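Local coordinates for protein glutamate--tRNA ligase (Methanothermobacter thermautotrophicus, PDB 3AII) that attaches glutamate to transfer RNA in two steps, first activating the amino acid with ATP, as a non-discriminating archaeal class I synthetase, at residues G107-H110 and I111-R115; H121-A124 and R125-G129; F276-A279 and V280-L284; I368-L371 and M372-G376. All blocks are in the same frame, centred on the assembly; numbering follows the deposited sequence.

Contact 1 of 4, residues G107-H110 and I111-R115; sequences GPLH and IGHAR
The backbone N of His110 donates to ND1 of His113 across 3.0 Å, in a nearly straight bond (171°) that enters at the edge of the imidazole, close to its plane. Within the same turn, His110 ND1 lies 3.1 Å from Gly112 N and accepts a weak bond from it. Each histidine thus takes an amide of this turn, the two forming a capping box with His110 as N-cap. The first torsion of His110 sets CG between its own N and carbonyl carbon (53°), which folds the ring back over the helix start. There ND1 of His113 sits over the centre of the His110 ring, 3.2 Å above its plane, and His110 NE2 comes within 3.1 Å of His113 CE1. The two rings are oblique, with planes 43° apart. One face of His113 carries a methyl, Leu109 CD2, 3.6 Å from CG in a CH-pi contact. The helix proper starts with the bond from Ala114 N to His110 O. Leu109 in turn rests on helix 147-158, and Ile111 on helix 365-375. A beta carbon at Gly112 would collide with His110 CE1, so the lack of a side chain lets the ring lie here. Residues 110-113, His-Ile-Gly-His, match the HIGH signature of class I synthetases, whose histidines serve ATP binding and activation in the family; the cap probably restrains both imidazoles, His113 by a straight bond and His110 by a weak one.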
ATOM      1  N   GLY A 107       9.684  -5.165   2.177  1.00 19.12           N
ATOM      2  CA  GLY A 107       9.158  -5.119   0.817  1.00 22.29           C
ATOM      3  C   GLY A 107       8.683  -3.699   0.570  1.00 24.20           C
ATOM      4  O   GLY A 107       8.935  -2.821   1.384  1.00 22.09           O
ATOM      5  N   PRO A 108       7.987  -3.458  -0.550  1.00 26.22           N
ATOM      6  CA  PRO A 108       7.493  -2.107  -0.844  1.00 21.76           C
ATOM      7  C   PRO A 108       6.279  -1.759   0.014  1.00 23.74           C
ATOM      8  O   PRO A 108       5.772  -2.631   0.723  1.00 24.44           O
ATOM      9  CB  PRO A 108       7.102  -2.201  -2.316  1.00 22.71           C
ATOM     10  CG  PRO A 108       6.647  -3.614  -2.465  1.00 24.99           C
ATOM     11  CD  PRO A 108       7.566  -4.433  -1.569  1.00 21.68           C
ATOM     12  N   LEU A 109       5.815  -0.511  -0.049  1.00 19.86           N
ATOM     13  CA  LEU A 109       4.718  -0.062   0.815  1.00 18.74           C
ATOM     14  C   LEU A 109       3.333  -0.603   0.445  1.00 24.41           C
ATOM     15  O   LEU A 109       3.014  -0.811  -0.728  1.00 22.69           O
ATOM     16  CB  LEU A 109       4.663   1.464   0.844  1.00 18.80           C
ATOM     17  CG  LEU A 109       5.944   2.189   1.248  1.00 20.00           C
ATOM     18  CD1 LEU A 109       5.670   3.677   1.375  1.00 24.55           C
ATOM     19  CD2 LEU A 109       6.490   1.615   2.569  1.00 22.39           C
ATOM     20  N   HIS A 110       2.507  -0.824   1.462  1.00 22.79           N
ATOM     21  CA  HIS A 110       1.111  -1.177   1.243  1.00 24.38           C
ATOM     22  C   HIS A 110       0.191  -0.090   1.794  1.00 22.40           C
ATOM     23  O   HIS A 110       0.647   0.953   2.246  1.00 18.39           O
ATOM     24  CB  HIS A 110       0.781  -2.559   1.821  1.00 35.51           C
ATOM     25  CG  HIS A 110       1.164  -2.729   3.256  1.00 37.13           C
ATOM     26  ND1 HIS A 110       0.495  -2.101   4.284  1.00 56.24           N
ATOM     27  CD2 HIS A 110       2.141  -3.466   3.836  1.00 46.94           C
ATOM     28  CE1 HIS A 110       1.048  -2.438   5.437  1.00 47.28           C
ATOM     29  NE2 HIS A 110       2.048  -3.265   5.192  1.00 49.80           N
ATOM     30  N   ILE A 111      -1.119  -0.301   1.708  1.00 29.14           N
ATOM     31  CA  ILE A 111      -2.070   0.723   2.135  1.00 24.61           C
ATOM     32  C   ILE A 111      -1.924   1.163   3.588  1.00 25.40           C
ATOM     33  O   ILE A 111      -2.071   2.347   3.909  1.00 25.48           O
ATOM     34  CB  ILE A 111      -3.537   0.290   1.846  1.00 38.04           C
ATOM     35  CG1 ILE A 111      -3.883   0.572   0.391  1.00 42.27           C
ATOM     36  CG2 ILE A 111      -4.506   1.044   2.738  1.00 38.98           C
ATOM     37  CD1 ILE A 111      -4.015   2.047   0.088  1.00 39.86           C
ATOM     38  N   GLY A 112      -1.612   0.218   4.472  1.00 31.32           N
ATOM     39  CA  GLY A 112      -1.339   0.542   5.860  1.00 35.70           C
ATOM     40  C   GLY A 112      -0.193   1.530   6.001  1.00 32.13           C
ATOM     41  O   GLY A 112      -0.280   2.501   6.750  1.00 30.00           O
ATOM     42  N   HIS A 113       0.887   1.302   5.263  1.00 22.81           N
ATOM     43  CA  HIS A 113       1.999   2.247   5.283  1.00 21.16           C
ATOM     44  C   HIS A 113       1.533   3.604   4.824  1.00 23.09           C
ATOM     45  O   HIS A 113       1.909   4.617   5.380  1.00 20.06           O
ATOM     46  CB  HIS A 113       3.112   1.821   4.333  1.00 25.18           C
ATOM     47  CG  HIS A 113       3.864   0.613   4.772  1.00 22.90           C
ATOM     48  ND1 HIS A 113       3.788  -0.592   4.110  1.00 28.51           N
ATOM     49  CD2 HIS A 113       4.742   0.431   5.791  1.00 26.68           C
ATOM     50  CE1 HIS A 113       4.572  -1.472   4.710  1.00 47.75           C
ATOM     51  NE2 HIS A 113       5.166  -0.876   5.728  1.00 28.54           N
ATOM     52  N   ALA A 114       0.731   3.628   3.767  1.00 21.88           N
ATOM     53  CA  ALA A 114       0.330   4.895   3.185  1.00 23.29           C
ATOM     54  C   ALA A 114      -0.305   5.824   4.214  1.00 22.90           C
ATOM     55  O   ALA A 114      -0.063   7.030   4.193  1.00 25.21           O
ATOM     56  CB  ALA A 114      -0.612   4.669   1.988  1.00 27.54           C
ATOM     57  N   ARG A 115      -1.118   5.271   5.112  1.00 18.76           N
ATOM     58  CA  ARG A 115      -1.736   6.071   6.161  1.00 21.38           C
ATOM     59  C   ARG A 115      -0.721   6.806   7.056  1.00 20.88           C
ATOM     60  O   ARG A 115      -0.833   8.017   7.251  1.00 22.47           O
ATOM     61  CB  ARG A 115      -2.661   5.201   7.012  1.00 33.09           C
ATOM     62  CG  ARG A 115      -3.510   6.003   7.956  1.00 32.11           C
ATOM     63  CD  ARG A 115      -4.529   5.141   8.676  1.00 38.60           C
ATOM     64  NE  ARG A 115      -5.269   5.935   9.650  1.00 48.83           N
ATOM     65  CZ  ARG A 115      -5.951   5.423  10.668  1.00 45.72           C
ATOM     66  NH1 ARG A 115      -5.986   4.112  10.844  1.00 41.39           N
ATOM     67  NH2 ARG A 115      -6.592   6.226  11.507  1.00 43.45           N
TER

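Contact 2 of 4, residues H121-A124 and R125-G129; sequences HEYA and RKYDG. With CA (calcium ion), chain E.
Glu122 sets CG anti to its carbonyl carbon (chi1 -66°) and bends at chi2 (-72°), Arg125 bends at chi2 and chi3, and the two chains run side by side in the same direction. Arg125 NH1 reaches Glu122 OE1 at 2.9 Å; the carboxylate and guanidinium planes stand 88° apart, and the hydrogen bond within this salt bridge is weak. Glu122 OE2 has its stronger partner in Arg369 of helix 365-375, in the conformer given for that arginine. On the way, Arg125 CG passes over one face of the His121 ring, 3.9 Å from CE1. An alanine in place of Glu122 would probably leave the guanidinium of Arg125 without its anion and freer to turn. One turn on, Tyr127 CE1 meets the edge of the Tyr123 ring, 3.7 Å from CD2. The helix then closes in a Schellman motif: Asp128 takes positive phi, Gly129 N bonds to Ala124 O at 2.8 Å, and Asp128 N to Arg125 O. Gly129 O binds calcium at 2.4 Å. Water 1, also on the metal, donates to Ala124 O, and water 2 donates to Asp128 OD2 at 2.8 Å. One carbonyl thus binds the ion directly, while Ala124 O and Asp128 OD2 hold two of its waters; this oxygen-rich helix end would probably suit a cation.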
ATOM      1  N   HIS A 121       3.210  13.313   6.829  1.00 16.28           N
ATOM      2  CA  HIS A 121       3.487  14.331   5.827  1.00 16.92           C
ATOM      3  C   HIS A 121       2.520  15.516   5.960  1.00 19.41           C
ATOM      4  O   HIS A 121       2.943  16.666   5.959  1.00 20.50           O
ATOM      5  CB  HIS A 121       3.436  13.724   4.435  1.00 19.00           C
ATOM      6  CG  HIS A 121       3.519  14.732   3.335  1.00 19.82           C
ATOM      7  ND1 HIS A 121       4.593  15.582   3.181  1.00 22.92           N
ATOM      8  CD2 HIS A 121       2.659  15.024   2.330  1.00 18.71           C
ATOM      9  CE1 HIS A 121       4.392  16.355   2.126  1.00 20.15           C
ATOM     10  NE2 HIS A 121       3.224  16.036   1.594  1.00 28.25           N
ATOM     11  N   GLU A 122       1.229  15.226   6.110  1.00 20.53           N
ATOM     12  CA  GLU A 122       0.236  16.285   6.318  1.00 25.19           C
ATOM     13  C   GLU A 122       0.484  17.141   7.565  1.00 24.85           C
ATOM     14  O   GLU A 122       0.276  18.351   7.533  1.00 21.93           O
ATOM     15  CB  GLU A 122      -1.189  15.712   6.348  1.00 18.41           C
ATOM     16  CG  GLU A 122      -1.672  15.110   5.030  1.00 24.04           C
ATOM     17  CD  GLU A 122      -1.957  16.157   3.958  1.00 34.94           C
ATOM     18  OE1 GLU A 122      -2.222  17.331   4.295  1.00 33.66           O
ATOM     19  OE2 GLU A 122      -1.915  15.798   2.764  1.00 35.20           O
ATOM     20  N   TYR A 123       0.920  16.532   8.667  1.00 18.78           N
ATOM     21  CA  TYR A 123       1.236  17.325   9.852  1.00 19.04           C
ATOM     22  C   TYR A 123       2.496  18.157   9.670  1.00 19.05           C
ATOM     23  O   TYR A 123       2.584  19.270  10.176  1.00 22.52           O
ATOM     24  CB  TYR A 123       1.331  16.461  11.110  1.00 19.40           C
ATOM     25  CG  TYR A 123      -0.010  16.240  11.756  1.00 31.70           C
ATOM     26  CD1 TYR A 123      -0.645  15.010  11.682  1.00 33.26           C
ATOM     27  CD2 TYR A 123      -0.659  17.278  12.415  1.00 31.04           C
ATOM     28  CE1 TYR A 123      -1.888  14.812  12.262  1.00 42.28           C
ATOM     29  CE2 TYR A 123      -1.898  17.090  12.995  1.00 40.58           C
ATOM     30  CZ  TYR A 123      -2.504  15.857  12.919  1.00 41.17           C
ATOM     31  OH  TYR A 123      -3.736  15.674  13.500  1.00 45.12           O
ATOM     32  N   ALA A 124       3.477  17.622   8.949  1.00 20.08           N
ATOM     33  CA  ALA A 124       4.688  18.388   8.678  1.00 21.77           C
ATOM     34  C   ALA A 124       4.349  19.618   7.830  1.00 20.76           C
ATOM     35  O   ALA A 124       4.895  20.700   8.058  1.00 23.32           O
ATOM     36  CB  ALA A 124       5.753  17.506   7.992  1.00 20.98           C
ATOM     37  N   ARG A 125       3.438  19.452   6.873  1.00 21.54           N
ATOM     38  CA  ARG A 125       2.988  20.582   6.058  1.00 21.36           C
ATOM     39  C   ARG A 125       2.241  21.592   6.919  1.00 22.38           C
ATOM     40  O   ARG A 125       2.564  22.780   6.929  1.00 28.19           O
ATOM     41  CB  ARG A 125       2.078  20.115   4.925  1.00 25.68           C
ATOM     42  CG  ARG A 125       2.811  19.506   3.745  1.00 38.43           C
ATOM     43  CD  ARG A 125       2.056  19.779   2.446  1.00 60.85           C
ATOM     44  NE  ARG A 125       0.649  19.403   2.549  1.00 54.72           N
ATOM     45  CZ  ARG A 125      -0.042  18.815   1.578  1.00 49.97           C
ATOM     46  NH1 ARG A 125      -1.317  18.508   1.768  1.00 59.28           N
ATOM     47  NH2 ARG A 125       0.541  18.532   0.421  1.00 49.66           N
ATOM     48  N   LYS A 126       1.246  21.094   7.643  1.00 25.22           N
ATOM     49  CA  LYS A 126       0.434  21.923   8.532  1.00 21.53           C
ATOM     50  C   LYS A 126       1.279  22.785   9.477  1.00 27.83           C
ATOM     51  O   LYS A 126       1.004  23.974   9.652  1.00 29.41           O
ATOM     52  CB  LYS A 126      -0.508  21.031   9.342  1.00 28.51           C
ATOM     53  CG  LYS A 126      -1.487  21.770  10.246  1.00 34.31           C
ATOM     54  CD  LYS A 126      -2.241  20.777  11.127  1.00 37.29           C
ATOM     55  CE  LYS A 126      -3.660  21.240  11.427  1.00 63.80           C
ATOM     56  NZ  LYS A 126      -3.694  22.563  12.101  1.00 45.12           N
ATOM     57  N   TYR A 127       2.306  22.192  10.085  1.00 24.97           N
ATOM     58  CA  TYR A 127       3.124  22.893  11.076  1.00 22.73           C
ATOM     59  C   TYR A 127       4.434  23.467  10.533  1.00 20.36           C
ATOM     60  O   TYR A 127       5.272  23.936  11.302  1.00 24.31           O
ATOM     61  CB  TYR A 127       3.403  21.986  12.282  1.00 20.24           C
ATOM     62  CG  TYR A 127       2.182  21.809  13.139  1.00 24.97           C
ATOM     63  CD1 TYR A 127       1.311  20.758  12.925  1.00 25.35           C
ATOM     64  CD2 TYR A 127       1.873  22.728  14.136  1.00 35.55           C
ATOM     65  CE1 TYR A 127       0.172  20.604  13.691  1.00 35.79           C
ATOM     66  CE2 TYR A 127       0.740  22.584  14.907  1.00 36.71           C
ATOM     67  CZ  TYR A 127      -0.109  21.522  14.678  1.00 34.63           C
ATOM     68  OH  TYR A 127      -1.241  21.366  15.443  1.00 41.26           O
ATOM     69  N   ASP A 128       4.593  23.437   9.212  1.00 20.18           N
ATOM     70  CA  ASP A 128       5.799  23.952   8.578  1.00 27.40           C
ATOM     71  C   ASP A 128       7.027  23.290   9.209  1.00 27.85           C
ATOM     72  O   ASP A 128       8.055  23.933   9.427  1.00 25.66           O
ATOM     73  CB  ASP A 128       5.878  25.474   8.744  1.00 35.58           C
ATOM     74  CG  ASP A 128       6.932  26.111   7.849  1.00 41.93           C
ATOM     75  OD1 ASP A 128       7.438  27.198   8.208  1.00 42.97           O
ATOM     76  OD2 ASP A 128       7.253  25.529   6.789  1.00 34.46           O
ATOM     77  N   GLY A 129       6.910  22.000   9.509  1.00 21.15           N
ATOM     78  CA  GLY A 129       7.995  21.286  10.171  1.00 18.82           C
ATOM     79  C   GLY A 129       8.773  20.380   9.226  1.00 18.33           C
ATOM     80  O   GLY A 129       8.721  20.540   8.013  1.00 21.54           O
TER
HETATM   81 CA    CA E1002       8.592  21.282   5.692  1.00 28.30          CA
HETATM   82  O   HOH W   1       6.418  22.192   6.200  1.00 31.83           O
HETATM   83  O   HOH W   2       9.159  23.630   6.182  1.00 31.36           O
HETATM   84  O   HOH W   3       8.646  21.504   3.486  1.00 25.43           O
HETATM   85  O   HOH W   4      11.161  21.368   5.774  1.00 28.40           O

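Contact 3 of 4, residues F276-A279 and V280-L284; sequences FSVA and VDDHL
One face of the Phe276 ring is covered by a single methyl, Val280 CG2, which stands 3.7 Å above the plane, shifted toward the rim and nearest to CZ. This is a CH-pi contact one helical turn apart. It arises because Phe276 holds CG trans to its backbone N (-179°), swinging the ring along the helix toward Val280, whose CG2 points back at it. Farther round the helix the carboxylate of Asp282 runs beside Val278, pointing the same way, with OD2 3.5 Å from Val278 CG1. The turn beneath carries the bond from Asp282 N to Val278 O, 2.7 Å. Its neighbours in the turn are bonded alike, Val280 N to Phe276 O at 3.0 Å and Asp281 N to Ser277 O at 2.9 Å. The carboxylate of Asp282 is shared between two arginines, OD1 with Arg134 and OD2 with Arg100. A leucine in its place would probably leave both arginines without their common counter-charge. Asp281 likewise looks outward, to Arg171 and Gln168 in the loop before helix 172-184 and to Tyr175 on it. Helix 274-284 is thus a buried element of the class I catalytic domain: Phe276 packs on helices 172-184 and 299-310, while Asp282 faces the arginines of strands 98-101 and 130-135, which belong to the beta-alpha-beta unit of the nucleotide-binding fold.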
ATOM      1  N   PHE A 276      14.384  -0.039  21.582  1.00 12.78           N
ATOM      2  CA  PHE A 276      15.620   0.653  21.899  1.00 14.44           C
ATOM      3  C   PHE A 276      16.048   1.562  20.747  1.00 13.78           C
ATOM      4  O   PHE A 276      16.321   2.750  20.947  1.00 15.79           O
ATOM      5  CB  PHE A 276      16.759  -0.333  22.236  1.00 12.63           C
ATOM      6  CG  PHE A 276      18.070   0.359  22.602  1.00 11.20           C
ATOM      7  CD1 PHE A 276      18.222   1.009  23.818  1.00 15.05           C
ATOM      8  CD2 PHE A 276      19.131   0.374  21.703  1.00 17.33           C
ATOM      9  CE1 PHE A 276      19.423   1.656  24.134  1.00 17.49           C
ATOM     10  CE2 PHE A 276      20.314   1.026  21.989  1.00 13.16           C
ATOM     11  CZ  PHE A 276      20.480   1.650  23.230  1.00 15.59           C
ATOM     12  N   SER A 277      16.158   1.006  19.546  1.00 14.02           N
ATOM     13  CA  SER A 277      16.636   1.807  18.422  1.00 13.05           C
ATOM     14  C   SER A 277      15.681   2.951  18.094  1.00 16.37           C
ATOM     15  O   SER A 277      16.134   4.039  17.748  1.00 16.76           O
ATOM     16  CB  SER A 277      16.875   0.944  17.184  1.00 13.29           C
ATOM     17  OG  SER A 277      15.661   0.322  16.773  1.00 18.46           O
ATOM     18  N   VAL A 278      14.378   2.719  18.251  1.00 15.85           N
ATOM     19  CA  VAL A 278      13.384   3.767  17.970  1.00 17.41           C
ATOM     20  C   VAL A 278      13.558   4.940  18.950  1.00 16.50           C
ATOM     21  O   VAL A 278      13.606   6.109  18.549  1.00 18.22           O
ATOM     22  CB  VAL A 278      11.941   3.210  18.007  1.00 16.12           C
ATOM     23  CG1 VAL A 278      10.914   4.336  18.076  1.00 20.29           C
ATOM     24  CG2 VAL A 278      11.686   2.337  16.798  1.00 16.37           C
ATOM     25  N   ALA A 279      13.658   4.631  20.236  1.00 15.24           N
ATOM     26  CA  ALA A 279      13.826   5.675  21.246  1.00 15.94           C
ATOM     27  C   ALA A 279      15.114   6.451  21.042  1.00 15.93           C
ATOM     28  O   ALA A 279      15.124   7.678  21.088  1.00 18.79           O
ATOM     29  CB  ALA A 279      13.800   5.072  22.651  1.00 17.89           C
ATOM     30  N   VAL A 280      16.219   5.739  20.832  1.00 14.19           N
ATOM     31  CA  VAL A 280      17.496   6.404  20.613  1.00 14.82           C
ATOM     32  C   VAL A 280      17.435   7.325  19.377  1.00 16.26           C
ATOM     33  O   VAL A 280      17.896   8.482  19.412  1.00 17.36           O
ATOM     34  CB  VAL A 280      18.656   5.375  20.484  1.00 16.14           C
ATOM     35  CG1 VAL A 280      19.934   6.065  20.004  1.00 18.11           C
ATOM     36  CG2 VAL A 280      18.918   4.688  21.836  1.00 16.30           C
ATOM     37  N   ASP A 281      16.863   6.817  18.292  1.00 15.02           N
ATOM     38  CA  ASP A 281      16.815   7.588  17.050  1.00 11.75           C
ATOM     39  C   ASP A 281      15.815   8.733  17.122  1.00 16.68           C
ATOM     40  O   ASP A 281      16.100   9.825  16.630  1.00 16.93           O
ATOM     41  CB  ASP A 281      16.531   6.682  15.867  1.00 12.29           C
ATOM     42  CG  ASP A 281      17.733   5.826  15.510  1.00 13.95           C
ATOM     43  OD1 ASP A 281      18.835   6.087  16.051  1.00 16.39           O
ATOM     44  OD2 ASP A 281      17.558   4.893  14.705  1.00 16.21           O
ATOM     45  N   ASP A 282      14.669   8.509  17.752  1.00 15.04           N
ATOM     46  CA  ASP A 282      13.716   9.609  17.920  1.00 16.22           C
ATOM     47  C   ASP A 282      14.387  10.743  18.691  1.00 21.43           C
ATOM     48  O   ASP A 282      14.227  11.918  18.354  1.00 17.12           O
ATOM     49  CB  ASP A 282      12.441   9.148  18.640  1.00 14.67           C
ATOM     50  CG  ASP A 282      11.460   8.442  17.720  1.00 19.58           C
ATOM     51  OD1 ASP A 282      11.624   8.505  16.482  1.00 17.15           O
ATOM     52  OD2 ASP A 282      10.506   7.824  18.237  1.00 19.14           O
ATOM     53  N   HIS A 283      15.148  10.406  19.725  1.00 14.56           N
ATOM     54  CA  HIS A 283      15.790  11.458  20.507  1.00 15.56           C
ATOM     55  C   HIS A 283      16.883  12.142  19.719  1.00 18.69           C
ATOM     56  O   HIS A 283      16.929  13.365  19.645  1.00 16.68           O
ATOM     57  CB  HIS A 283      16.393  10.924  21.803  1.00 15.92           C
ATOM     58  CG  HIS A 283      17.231  11.935  22.519  1.00 18.75           C
ATOM     59  ND1 HIS A 283      16.685  12.978  23.235  1.00 24.51           N
ATOM     60  CD2 HIS A 283      18.574  12.084  22.600  1.00 19.15           C
ATOM     61  CE1 HIS A 283      17.657  13.721  23.736  1.00 21.67           C
ATOM     62  NE2 HIS A 283      18.813  13.193  23.376  1.00 22.29           N
ATOM     63  N   LEU A 284      17.780  11.359  19.128  1.00 14.34           N
ATOM     64  CA  LEU A 284      18.946  11.977  18.490  1.00 15.70           C
ATOM     65  C   LEU A 284      18.596  12.773  17.242  1.00 18.10           C
ATOM     66  O   LEU A 284      19.284  13.759  16.925  1.00 20.98           O
ATOM     67  CB  LEU A 284      20.038  10.946  18.170  1.00 16.01           C
ATOM     68  CG  LEU A 284      20.722  10.292  19.371  1.00 17.49           C
ATOM     69  CD1 LEU A 284      21.627   9.150  18.883  1.00 20.33           C
ATOM     70  CD2 LEU A 284      21.518  11.319  20.169  1.00 20.74           C
TER

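Contact 4 of 4, residues I368-L371 and M372-G376; sequences IRKL and MVEIG
Leu371 and Ile375, one turn apart, lie side by side with their ends pointing the same way, and the terminal methyls meet, CD1 to CD1 at 3.9 Å. Met372, bent at chi2, brings SD to 4.4 Å from Leu371 CG as well. Smaller bumps fill the shallow hollows over the carbonyls of the turn before: Met372 CG rests 3.3 Å from Ile368 O, and Val373 CG2 nestles 3.2 Å from Arg369 O. Here the helix works as a two-sided wedge of the catalytic domain: Ile368 and Met372 press on helix 111-126, while Leu371 fits among Lys388, Ile389 and Leu392 of helix 386-397. Its last turn closes on Gly376, whose positive phi turns the chain away and whose O receives Arg115. Glu374 is shaped differently. Its CG takes the cramped site between N and carbonyl carbon (81°), where it sits 3.3 Å from Leu371 O, and the extended chain then crosses Leu371 obliquely. Glu374 OE2 forms a salt bridge with Lys388, whereas Lys370, stretched out straight, leaves NZ 5.4 Å from Glu374 OE1, too far for direct pairing.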
ATOM      1  N   ILE A 368      -6.004   7.961  -2.363  1.00 18.50           N
ATOM      2  CA  ILE A 368      -5.446   7.430  -1.123  1.00 21.30           C
ATOM      3  C   ILE A 368      -5.230   8.542  -0.106  1.00 19.00           C
ATOM      4  O   ILE A 368      -5.580   8.400   1.075  1.00 20.50           O
ATOM      5  CB  ILE A 368      -4.113   6.710  -1.386  1.00 18.08           C
ATOM      6  CG1 ILE A 368      -4.327   5.546  -2.349  1.00 17.48           C
ATOM      7  CG2 ILE A 368      -3.513   6.213  -0.081  1.00 20.46           C
ATOM      8  CD1 ILE A 368      -5.410   4.598  -1.923  1.00 30.00           C
ATOM      9  N   ARG A 369      -4.658   9.651  -0.562  1.00 20.48           N
ATOM     10  CA  ARG A 369      -4.413  10.774   0.331  0.56 22.83           C
ATOM     11  C   ARG A 369      -5.725  11.283   0.910  1.00 24.84           C
ATOM     12  O   ARG A 369      -5.821  11.522   2.110  1.00 24.31           O
ATOM     13  CB  ARG A 369      -3.661  11.909  -0.371  0.56 20.75           C
ATOM     14  CG  ARG A 369      -3.347  13.080   0.560  0.56 23.85           C
ATOM     15  CD  ARG A 369      -2.492  14.143  -0.116  0.56 23.45           C
ATOM     16  NE  ARG A 369      -1.157  13.662  -0.465  0.56 32.67           N
ATOM     17  CZ  ARG A 369      -0.097  13.713   0.340  0.56 25.15           C
ATOM     18  NH1 ARG A 369       1.068  13.255  -0.082  0.56 21.01           N
ATOM     19  NH2 ARG A 369      -0.196  14.216   1.569  0.56 20.28           N
ATOM     20  N   LYS A 370      -6.738  11.425   0.063  1.00 22.36           N
ATOM     21  CA  LYS A 370      -8.023  11.949   0.522  1.00 25.81           C
ATOM     22  C   LYS A 370      -8.666  11.037   1.563  1.00 25.25           C
ATOM     23  O   LYS A 370      -9.205  11.513   2.563  1.00 27.66           O
ATOM     24  CB  LYS A 370      -8.982  12.193  -0.653  1.00 27.67           C
ATOM     25  CG  LYS A 370     -10.354  12.673  -0.204  1.00 40.15           C
ATOM     26  CD  LYS A 370     -11.156  13.311  -1.322  1.00 53.45           C
ATOM     27  CE  LYS A 370     -12.539  13.722  -0.812  1.00 44.25           C
ATOM     28  NZ  LYS A 370     -13.301  14.549  -1.789  1.00 53.26           N
ATOM     29  N   LEU A 371      -8.584   9.732   1.333  1.00 23.10           N
ATOM     30  CA  LEU A 371      -9.128   8.747   2.263  1.00 22.13           C
ATOM     31  C   LEU A 371      -8.477   8.903   3.629  1.00 27.51           C
ATOM     32  O   LEU A 371      -9.158   9.061   4.646  1.00 26.32           O
ATOM     33  CB  LEU A 371      -8.873   7.334   1.749  1.00 25.60           C
ATOM     34  CG  LEU A 371      -9.310   6.234   2.725  1.00 39.47           C
ATOM     35  CD1 LEU A 371     -10.819   6.266   2.922  1.00 41.65           C
ATOM     36  CD2 LEU A 371      -8.858   4.869   2.248  1.00 36.02           C
ATOM     37  N   MET A 372      -7.150   8.870   3.649  1.00 23.75           N
ATOM     38  CA  MET A 372      -6.428   8.937   4.918  1.00 20.45           C
ATOM     39  C   MET A 372      -6.639  10.245   5.663  1.00 21.90           C
ATOM     40  O   MET A 372      -6.688  10.259   6.894  1.00 29.09           O
ATOM     41  CB  MET A 372      -4.934   8.679   4.709  1.00 23.05           C
ATOM     42  CG  MET A 372      -4.650   7.318   4.089  1.00 23.63           C
ATOM     43  SD  MET A 372      -5.520   5.989   4.937  1.00 28.74           S
ATOM     44  CE  MET A 372      -4.803   4.553   4.147  1.00 31.42           C
ATOM     45  N   VAL A 373      -6.742  11.339   4.927  1.00 22.23           N
ATOM     46  CA  VAL A 373      -6.969  12.642   5.540  1.00 30.18           C
ATOM     47  C   VAL A 373      -8.349  12.708   6.189  1.00 38.60           C
ATOM     48  O   VAL A 373      -8.486  13.188   7.314  1.00 39.37           O
ATOM     49  CB  VAL A 373      -6.823  13.786   4.524  1.00 29.62           C
ATOM     50  CG1 VAL A 373      -7.393  15.080   5.088  1.00 34.53           C
ATOM     51  CG2 VAL A 373      -5.350  13.968   4.144  1.00 32.87           C
ATOM     52  N   GLU A 374      -9.367  12.225   5.485  1.00 34.10           N
ATOM     53  CA  GLU A 374     -10.730  12.307   6.006  1.00 35.38           C
ATOM     54  C   GLU A 374     -10.959  11.364   7.191  1.00 35.21           C
ATOM     55  O   GLU A 374     -11.781  11.644   8.058  1.00 41.47           O
ATOM     56  CB  GLU A 374     -11.780  12.119   4.898  1.00 32.35           C
ATOM     57  CG  GLU A 374     -12.081  10.686   4.496  1.00 41.54           C
ATOM     58  CD  GLU A 374     -13.038  10.601   3.305  1.00 63.31           C
ATOM     59  OE1 GLU A 374     -13.362  11.653   2.710  1.00 53.10           O
ATOM     60  OE2 GLU A 374     -13.465   9.479   2.959  1.00 49.13           O
ATOM     61  N   ILE A 375     -10.229  10.255   7.229  1.00 32.27           N
ATOM     62  CA  ILE A 375     -10.242   9.385   8.407  1.00 38.17           C
ATOM     63  C   ILE A 375      -9.490  10.025   9.579  1.00 45.34           C
ATOM     64  O   ILE A 375      -9.884   9.876  10.735  1.00 53.99           O
ATOM     65  CB  ILE A 375      -9.650   7.995   8.103  1.00 38.07           C
ATOM     66  CG1 ILE A 375     -10.576   7.221   7.163  1.00 40.28           C
ATOM     67  CG2 ILE A 375      -9.428   7.213   9.392  1.00 52.86           C
ATOM     68  CD1 ILE A 375     -10.008   5.898   6.699  1.00 35.08           C
ATOM     69  N   GLY A 376      -8.407  10.738   9.275  1.00 34.28           N
ATOM     70  CA  GLY A 376      -7.648  11.460  10.285  1.00 41.81           C
ATOM     71  C   GLY A 376      -7.016  10.588  11.359  1.00 28.69           C
ATOM     72  O   GLY A 376      -6.842   9.381  11.173  1.00 32.25           O
TER

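Overall arrangement
All four contacts are local, each made within one stretch of the catalytic domain, yet their chemistry follows their place. Contacts 1 and 2 stand at opposite ends of helix 111-126, centres about 20 Å apart: the start is capped by imidazoles, the end by a Schellman turn beside calcium. Contact 4 touches both, meeting contact 1 mainly through aliphatic packing and contact 2 through a salt bridge made by the given conformer of Arg369, so helix 365-375 crosses over helix 111-126. Contact 3 lies apart and is the most buried; its acids are paired with residues elsewhere in the domain. Contacts 1, 2 and 4 are partly buried; in 2 and 4 charged chains such as Arg125 and Lys370 sit on exposed flanks.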